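Local coordinates for protein mucin-like protocadherin (Homo sapiens, PDB 6OAE) that probably forms calcium-dependent heterophilic adhesion complexes with CDHR2 between neighbouring microvilli, this piece being its two N-terminal cadherin repeats, at residues A[120-123]-A[124-128]; A[142-145]-A[146-149]; A[36-39]-A[40-44]. All coordinates share one frame; numbering follows the deposited sequence.

How the contacts relate
From the N terminus, contact 3 (36-39 with 40-44) comes first: a beta turn where the edge strand 35-38 leaves its sheet, on the way to strand 47-50. Contact 1 (120-123 with 124-128) lies in the following cadherin repeat, a single short helical turn between strands 118-120 and 137-142. Contact 2 (142-145 with 146-149) opens after contact 1 has closed and bends the chain between strands 137-142 and 151-155. The three follow in series, with no nesting or crossing. Contacts 1 and 2 have centres about 20 Å apart; contact 3 lies on the opposite side of the chain's centre, its centre about 61 Å from that of contact 2.

Contact 1 (A[120-123]-A[124-128]); sequences IPET and QLQAE
P121 and Q124 meet where the backbone leaves a strand and winds through one short, weakly bonded helical turn, with the CA atoms of E122 and L125 5.4 Å apart. The turn opens with Q124 N bonded to P121 O at 3.0 Å, the donor standing above the carbonyl plane. E122 O then takes two amides: Q126 N at 2.8 Å, arriving nearly along the C=O axis, and L125 N from well above the carbonyl plane. The carbonyl is thus gripped from two directions as the turn ends.

The side chains divide between an apolar flank and a polar one. I120 sends its CG2 branch against the CG and CD2 side of L125, 3.6 Å from L125 CG, and the two side chains cross at about a right angle. The same methyl lies 3.5 Å from Q124 CB. Beyond CB, Q124 runs out extended, its CG anti to the carbonyl carbon (chi1 -72°), and this lays the terminal amide against the proline ring, Q124 CD 3.7 Å from P121 CD. Q126, its CG between the backbone N and the carbonyl carbon (chi1 65°), runs extended past E122 O, its NE2 3.7 Å from T123 CA. Two waters close this side. One donates to both T123 O and Q126 O; the other donates to T123 O and accepts from Q126 NE2 at 2.8 Å, tethering the end of the glutamine to the turn.

In the second cadherin repeat the turn follows strand 118-120. I120 pairs through its backbone with L161 and packs on that residue's side chain, E122 touches P159 of the same strand 158-163, and L125 reaches L179 on strand 174-182. Further along, A127 meets V181 of strand 174-182 and gives its N-H to Y138 OH on strand 137-142.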
ATOM      1  N   ILE A 120      -4.003 -21.798  14.145  1.00 20.17           N
ATOM      2  CA  ILE A 120      -3.367 -20.446  14.160  1.00 20.77           C
ATOM      3  C   ILE A 120      -4.378 -19.498  13.528  1.00 21.14           C
ATOM      4  O   ILE A 120      -4.753 -19.685  12.376  1.00 19.83           O
ATOM      5  CB  ILE A 120      -2.013 -20.390  13.434  1.00 21.09           C
ATOM      6  CG1 ILE A 120      -1.076 -21.526  13.854  1.00 21.08           C
ATOM      7  CG2 ILE A 120      -1.371 -19.033  13.670  1.00 22.38           C
ATOM      8  CD1 ILE A 120       0.234 -21.584  13.070  1.00 20.99           C
ATOM      9  N   PRO A 121      -4.843 -18.458  14.243  1.00 21.71           N
ATOM     10  CA  PRO A 121      -5.776 -17.511  13.661  1.00 23.06           C
ATOM     11  C   PRO A 121      -5.012 -16.557  12.724  1.00 22.94           C
ATOM     12  O   PRO A 121      -3.784 -16.397  12.837  1.00 21.94           O
ATOM     13  CB  PRO A 121      -6.355 -16.823  14.901  1.00 23.11           C
ATOM     14  CG  PRO A 121      -5.165 -16.766  15.827  1.00 22.92           C
ATOM     15  CD  PRO A 121      -4.478 -18.098  15.627  1.00 23.27           C
ATOM     16  N   GLU A 122      -5.771 -15.962  11.809  1.00 26.54           N
ATOM     17  CA  GLU A 122      -5.317 -14.962  10.798  1.00 30.49           C
ATOM     18  C   GLU A 122      -4.404 -13.906  11.461  1.00 30.50           C
ATOM     19  O   GLU A 122      -3.375 -13.543  10.865  1.00 31.10           O
ATOM     20  CB  GLU A 122      -6.573 -14.382  10.138  1.00 33.54           C
ATOM     21  CG  GLU A 122      -6.357 -13.917   8.732  1.00 37.35           C
ATOM     22  CD  GLU A 122      -7.579 -13.356   8.012  1.00 38.03           C
ATOM     23  OE1 GLU A 122      -7.394 -12.446   7.168  1.00 43.74           O
ATOM     24  OE2 GLU A 122      -8.695 -13.835   8.264  1.00 39.19           O
ATOM     25  N   THR A 123      -4.738 -13.442  12.670  1.00 30.61           N
ATOM     26  CA  THR A 123      -4.003 -12.371  13.407  1.00 32.01           C
ATOM     27  C   THR A 123      -2.536 -12.756  13.688  1.00 31.20           C
ATOM     28  O   THR A 123      -1.678 -11.841  13.757  1.00 31.99           O
ATOM     29  CB  THR A 123      -4.740 -12.013  14.705  1.00 33.34           C
ATOM     30  OG1 THR A 123      -5.008 -13.222  15.414  1.00 34.38           O
ATOM     31  CG2 THR A 123      -6.041 -11.279  14.451  1.00 34.10           C
ATOM     32  N   GLN A 124      -2.245 -14.036  13.861  1.00 28.35           N
ATOM     33  CA  GLN A 124      -0.882 -14.527  14.177  1.00 28.65           C
ATOM     34  C   GLN A 124      -0.068 -14.746  12.897  1.00 26.90           C
ATOM     35  O   GLN A 124       1.172 -14.817  13.034  1.00 27.22           O
ATOM     36  CB  GLN A 124      -0.960 -15.792  15.028  1.00 28.98           C
ATOM     37  CG  GLN A 124      -1.416 -15.502  16.456  1.00 29.39           C
ATOM     38  CD  GLN A 124      -1.518 -16.728  17.328  1.00 29.67           C
ATOM     39  OE1 GLN A 124      -0.840 -17.742  17.112  1.00 30.85           O
ATOM     40  NE2 GLN A 124      -2.358 -16.637  18.353  1.00 29.11           N
ATOM     41  N   LEU A 125      -0.702 -14.852  11.713  1.00 26.28           N
ATOM     42  CA  LEU A 125       0.039 -15.135  10.445  1.00 25.89           C
ATOM     43  C   LEU A 125       0.058 -13.944   9.496  1.00 25.91           C
ATOM     44  O   LEU A 125       0.955 -13.929   8.687  1.00 27.43           O
ATOM     45  CB  LEU A 125      -0.578 -16.345   9.725  1.00 24.56           C
ATOM     46  CG  LEU A 125      -0.461 -17.681  10.458  1.00 24.53           C
ATOM     47  CD1 LEU A 125      -0.813 -18.846   9.531  1.00 25.76           C
ATOM     48  CD2 LEU A 125       0.933 -17.876  11.000  1.00 24.67           C
ATOM     49  N   GLN A 126      -0.886 -13.021   9.581  1.00 27.07           N
ATOM     50  CA  GLN A 126      -1.074 -11.984   8.533  1.00 28.36           C
ATOM     51  C   GLN A 126       0.167 -11.090   8.431  1.00 27.20           C
ATOM     52  O   GLN A 126       0.838 -10.812   9.454  1.00 25.21           O
ATOM     53  CB  GLN A 126      -2.359 -11.187   8.738  1.00 31.26           C
ATOM     54  CG  GLN A 126      -2.394 -10.348  10.007  1.00 34.01           C
ATOM     55  CD  GLN A 126      -3.797  -9.868  10.293  1.00 36.81           C
ATOM     56  OE1 GLN A 126      -4.725 -10.091   9.511  1.00 40.06           O
ATOM     57  NE2 GLN A 126      -3.967  -9.198  11.425  1.00 39.21           N
ATOM     58  N   ALA A 127       0.467 -10.690   7.204  1.00 26.42           N
ATOM     59  CA  ALA A 127       1.471  -9.663   6.884  1.00 26.67           C
ATOM     60  C   ALA A 127       0.767  -8.306   6.812  1.00 26.99           C
ATOM     61  O   ALA A 127      -0.476  -8.259   6.862  1.00 27.84           O
ATOM     62  CB  ALA A 127       2.155 -10.020   5.588  1.00 26.30           C
ATOM     63  N   GLU A 128       1.557  -7.245   6.687  1.00 27.85           N
ATOM     64  CA  GLU A 128       1.057  -5.863   6.494  0.50 28.04           C
ATOM     65  C   GLU A 128       1.822  -5.240   5.330  1.00 26.98           C
ATOM     66  O   GLU A 128       3.049  -5.475   5.228  1.00 25.71           O
ATOM     67  CB  GLU A 128       1.216  -5.002   7.745  0.50 29.44           C
ATOM     68  CG  GLU A 128       0.366  -3.746   7.701  0.50 29.66           C
ATOM     69  CD  GLU A 128       0.252  -3.067   9.052  0.50 30.67           C
ATOM     70  OE1 GLU A 128       0.764  -3.646  10.045  0.50 30.42           O
ATOM     71  OE2 GLU A 128      -0.337  -1.977   9.115  0.50 32.14           O
TER
HETATM   72  O   HOH W   1       0.891 -11.419  12.317  1.00 33.85           O
HETATM   73  O   HOH W   2      -2.137  -9.303  13.580  1.00 35.37           O

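Contact 2 (A[142-145]-A[146-149]); sequences EMTA and GASD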
ATOM      1  N   GLU A 142       4.968 -27.031   2.126  1.00 28.91           N
ATOM      2  CA  GLU A 142       5.602 -27.946   3.107  1.00 31.28           C
ATOM      3  C   GLU A 142       7.121 -27.873   2.919  1.00 31.78           C
ATOM      4  O   GLU A 142       7.589 -27.809   1.765  1.00 29.28           O
ATOM      5  CB  GLU A 142       5.072 -29.377   3.031  1.00 32.28           C
ATOM      6  CG  GLU A 142       5.304 -30.077   1.719  1.00 34.10           C
ATOM      7  CD  GLU A 142       4.739 -31.481   1.712  1.00 35.64           C
ATOM      8  OE1 GLU A 142       5.314 -32.321   1.016  1.00 37.93           O
ATOM      9  OE2 GLU A 142       3.734 -31.730   2.420  1.00 34.56           O
ATOM     10  N   MET A 143       7.831 -27.836   4.039  1.00 34.03           N
ATOM     11  CA  MET A 143       9.308 -27.866   4.125  1.00 38.68           C
ATOM     12  C   MET A 143       9.725 -29.303   4.452  1.00 38.57           C
ATOM     13  O   MET A 143      10.713 -29.764   3.885  1.00 41.06           O
ATOM     14  CB  MET A 143       9.792 -26.912   5.214  1.00 41.82           C
ATOM     15  CG  MET A 143      11.081 -26.225   4.880  1.00 48.32           C
ATOM     16  SD  MET A 143      11.925 -25.684   6.373  1.00 56.14           S
ATOM     17  CE  MET A 143      12.604 -27.246   6.938  1.00 54.58           C
ATOM     18  N   THR A 144       8.989 -29.967   5.349  1.00 38.55           N
ATOM     19  CA  THR A 144       9.171 -31.395   5.719  1.00 39.66           C
ATOM     20  C   THR A 144       8.095 -32.204   4.973  1.00 40.68           C
ATOM     21  O   THR A 144       6.941 -31.746   4.920  1.00 36.56           O
ATOM     22  CB  THR A 144       9.227 -31.519   7.246  1.00 39.89           C
ATOM     23  OG1 THR A 144       8.049 -30.948   7.822  1.00 37.92           O
ATOM     24  CG2 THR A 144      10.448 -30.830   7.822  1.00 41.20           C
ATOM     25  N   ALA A 145       8.467 -33.345   4.386  1.00 43.19           N
ATOM     26  CA  ALA A 145       7.585 -34.163   3.511  1.00 44.89           C
ATOM     27  C   ALA A 145       6.367 -34.654   4.311  1.00 43.06           C
ATOM     28  O   ALA A 145       6.537 -35.107   5.464  1.00 44.00           O
ATOM     29  CB  ALA A 145       8.353 -35.318   2.897  1.00 46.05           C
ATOM     30  N   GLY A 146       5.174 -34.535   3.722  1.00 39.82           N
ATOM     31  CA  GLY A 146       3.908 -34.974   4.336  1.00 35.45           C
ATOM     32  C   GLY A 146       3.235 -33.886   5.161  1.00 32.72           C
ATOM     33  O   GLY A 146       2.095 -34.092   5.516  1.00 31.58           O
ATOM     34  N   ALA A 147       3.897 -32.763   5.440  1.00 30.55           N
ATOM     35  CA  ALA A 147       3.373 -31.704   6.338  1.00 29.53           C
ATOM     36  C   ALA A 147       2.016 -31.183   5.834  1.00 28.61           C
ATOM     37  O   ALA A 147       1.099 -30.987   6.668  1.00 28.26           O
ATOM     38  CB  ALA A 147       4.378 -30.595   6.474  1.00 28.85           C
ATOM     39  N   SER A 148       1.869 -30.971   4.528  1.00 28.35           N
ATOM     40  CA  SER A 148       0.615 -30.445   3.933  1.00 29.21           C
ATOM     41  C   SER A 148      -0.535 -31.459   4.055  1.00 28.45           C
ATOM     42  O   SER A 148      -1.649 -31.054   3.797  1.00 28.14           O
ATOM     43  CB  SER A 148       0.806 -30.011   2.513  1.00 30.58           C
ATOM     44  OG  SER A 148       1.182 -31.112   1.711  1.00 33.75           O
ATOM     45  N   ASP A 149      -0.280 -32.721   4.419  1.00 29.50           N
ATOM     46  CA  ASP A 149      -1.351 -33.708   4.727  1.00 30.27           C
ATOM     47  C   ASP A 149      -2.121 -33.259   5.985  1.00 28.60           C
ATOM     48  O   ASP A 149      -3.286 -33.615   6.110  1.00 28.97           O
ATOM     49  CB  ASP A 149      -0.808 -35.124   4.962  1.00 32.93           C
ATOM     50  CG  ASP A 149       0.010 -35.733   3.824  1.00 36.12           C
ATOM     51  OD1 ASP A 149      -0.001 -35.176   2.707  1.00 34.92           O
ATOM     52  OD2 ASP A 149       0.658 -36.789   4.079  1.00 38.00           O
TER
HETATM   53  O   HOH W   3       2.145 -33.916   1.674  1.00 45.93           O
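A type II beta turn runs from T144 to A147, closed by A147 N on T144 O at 3.3 Å; G146 holds its third position with the positive phi (90°) usual there, and E142 and A147 approach to 5.4 Å between CA atoms. D149 N then bonds back to G146 O.

E142 spans the turn. Its CG sits between the backbone N and the carbonyl carbon (chi1 62°), and the extended remainder carries the carboxylate over the bend. E142 OE2 takes S148 N at 2.9 Å, almost straight on to the end of the C-O bond, and S148 OG at 2.7 Å from above the carboxylate plane. E142 OE1 receives a weak bond from G146 N. Beneath, A147 CB packs 3.7 Å from E142 CB and 3.2 Å from T144 O, and also rests on M175 and F177 of strand 174-182, while T144 OG1 is bonded to T176 N.

With an alanine at E142, S148 N and S148 OG would probably lose their shared acceptor and the bridging water one of its two partners.

That water donates to E142 OE2 and D149 OD1, linking carboxylates whose nearest oxygens stand 5.1 Å apart. Such a link probably eases their like charges, and the donors gathered on OE2 are likely to favour the ionised form of E142.

Contact 3 (A[36-39]-A[40-44]); sequences VTLG and ALSTP
S42 reaches back to G39 with both its backbone and its side chain. Starting at CB, which points toward 36-39, the methylene carbon lies 3.2 Å from G39 O. One bond further, OG is anti to its own carbonyl carbon and beside its backbone N (chi1 -56°), and this brings the hydroxyl within bonding distance of the carbonyl: S42 OG donates to G39 O at 2.8 Å, tilted 27° from the carbonyl plane. Beside it, L38 CD2 stands 3.7 Å from S42 OG, and L38 CB is 3.9 Å from that oxygen. The hydroxyl also accepts from Q71 N, so it both gives and receives a hydrogen bond.

The backbone of the same serine completes a type I beta turn from G39 to S42: S42 N donates to G39 O at 3.2 Å, the donor 52° above the carbonyl plane and on the same face as the hydroxyl. One carbonyl oxygen holds the amide and the hydroxyl of a single residue; the bond to G39 O, with that from Q71 N, holds the S42 side chain at this rotation. A40 and L41 occupy the two central positions, with A40 CB turned away from the strand but still 3.7 Å from G39 C.

In the first cadherin repeat this turn carries the chain off edge strand 35-38 toward strand 47-50. Strand 67-76 lies alongside: G39 pairs through its backbone with Q71, L41 N is held by Q71 OE1, and T43 bonds to E69. L38 packs on A70 of that strand and on F47 and I49 of strand 47-50.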
ATOM      1  N   VAL A  36      -0.171  36.747  -9.902  1.00 37.38           N
ATOM      2  CA  VAL A  36      -0.699  35.506  -9.258  1.00 35.25           C
ATOM      3  C   VAL A  36       0.384  34.952  -8.332  1.00 35.01           C
ATOM      4  O   VAL A  36       1.538  34.885  -8.756  1.00 36.74           O
ATOM      5  CB  VAL A  36      -1.196  34.465 -10.281  1.00 33.98           C
ATOM      6  CG1 VAL A  36      -0.078  33.919 -11.172  1.00 33.49           C
ATOM      7  CG2 VAL A  36      -1.957  33.335  -9.591  1.00 31.79           C
ATOM      8  N   THR A  37      -0.007  34.586  -7.120  1.00 33.48           N
ATOM      9  CA  THR A  37       0.849  34.008  -6.069  1.00 34.97           C
ATOM     10  C   THR A  37       0.086  32.864  -5.418  1.00 34.37           C
ATOM     11  O   THR A  37      -1.156  32.828  -5.580  1.00 35.78           O
ATOM     12  CB  THR A  37       1.234  35.080  -5.042  1.00 37.55           C
ATOM     13  OG1 THR A  37       0.032  35.523  -4.418  1.00 37.84           O
ATOM     14  CG2 THR A  37       1.965  36.254  -5.660  1.00 37.89           C
ATOM     15  N   LEU A  38       0.782  31.968  -4.722  1.00 34.11           N
ATOM     16  CA  LEU A  38       0.144  30.864  -3.964  1.00 33.79           C
ATOM     17  C   LEU A  38      -0.450  31.461  -2.693  1.00 35.87           C
ATOM     18  O   LEU A  38       0.250  32.273  -2.060  1.00 36.16           O
ATOM     19  CB  LEU A  38       1.160  29.758  -3.633  1.00 33.50           C
ATOM     20  CG  LEU A  38       1.571  28.874  -4.808  1.00 32.23           C
ATOM     21  CD1 LEU A  38       2.683  27.911  -4.401  1.00 32.69           C
ATOM     22  CD2 LEU A  38       0.379  28.092  -5.352  1.00 31.01           C
ATOM     23  N   GLY A  39      -1.690  31.088  -2.369  1.00 35.14           N
ATOM     24  CA  GLY A  39      -2.365  31.426  -1.104  1.00 37.19           C
ATOM     25  C   GLY A  39      -2.074  30.398  -0.027  1.00 38.09           C
ATOM     26  O   GLY A  39      -1.504  29.314  -0.343  1.00 38.66           O
ATOM     27  N   ALA A  40      -2.458  30.708   1.210  1.00 38.73           N
ATOM     28  CA  ALA A  40      -2.146  29.914   2.420  1.00 38.70           C
ATOM     29  C   ALA A  40      -3.019  28.660   2.525  1.00 37.89           C
ATOM     30  O   ALA A  40      -2.707  27.848   3.396  1.00 37.28           O
ATOM     31  CB  ALA A  40      -2.272  30.770   3.655  1.00 39.81           C
ATOM     32  N   LEU A  41      -4.067  28.486   1.704  1.00 38.55           N
ATOM     33  CA  LEU A  41      -4.829  27.199   1.665  1.00 39.26           C
ATOM     34  C   LEU A  41      -4.106  26.178   0.767  1.00 35.40           C
ATOM     35  O   LEU A  41      -4.527  25.025   0.774  1.00 36.06           O
ATOM     36  CB  LEU A  41      -6.280  27.419   1.214  1.00 42.94           C
ATOM     37  CG  LEU A  41      -7.242  27.934   2.296  1.00 46.83           C
ATOM     38  CD1 LEU A  41      -8.681  27.929   1.778  1.00 47.43           C
ATOM     39  CD2 LEU A  41      -7.145  27.121   3.586  1.00 47.19           C
ATOM     40  N   SER A  42      -3.063  26.581   0.036  1.00 33.05           N
ATOM     41  CA  SER A  42      -2.199  25.662  -0.751  1.00 29.26           C
ATOM     42  C   SER A  42      -1.564  24.631   0.187  1.00 29.38           C
ATOM     43  O   SER A  42      -1.089  25.017   1.266  1.00 29.46           O
ATOM     44  CB  SER A  42      -1.117  26.380  -1.507  1.00 27.54           C
ATOM     45  OG  SER A  42      -1.644  27.374  -2.363  1.00 27.27           O
ATOM     46  N   THR A  43      -1.542  23.367  -0.216  1.00 27.45           N
ATOM     47  CA  THR A  43      -0.757  22.304   0.444  1.00 27.21           C
ATOM     48  C   THR A  43       0.662  22.831   0.639  1.00 26.72           C
ATOM     49  O   THR A  43       1.292  23.280  -0.318  1.00 25.27           O
ATOM     50  CB  THR A  43      -0.714  21.008  -0.372  1.00 27.20           C
ATOM     51  OG1 THR A  43      -2.049  20.588  -0.649  1.00 25.87           O
ATOM     52  CG2 THR A  43       0.054  19.921   0.352  1.00 27.69           C
ATOM     53  N   PRO A  44       1.193  22.828   1.879  1.00 26.52           N
ATOM     54  CA  PRO A  44       2.544  23.318   2.126  1.00 26.83           C
ATOM     55  C   PRO A  44       3.615  22.513   1.367  1.00 24.40           C
ATOM     56  O   PRO A  44       3.451  21.331   1.269  1.00 23.56           O
ATOM     57  CB  PRO A  44       2.731  23.138   3.649  1.00 27.93           C
ATOM     58  CG  PRO A  44       1.333  23.017   4.215  1.00 27.82           C
ATOM     59  CD  PRO A  44       0.508  22.397   3.107  1.00 28.52           C
TER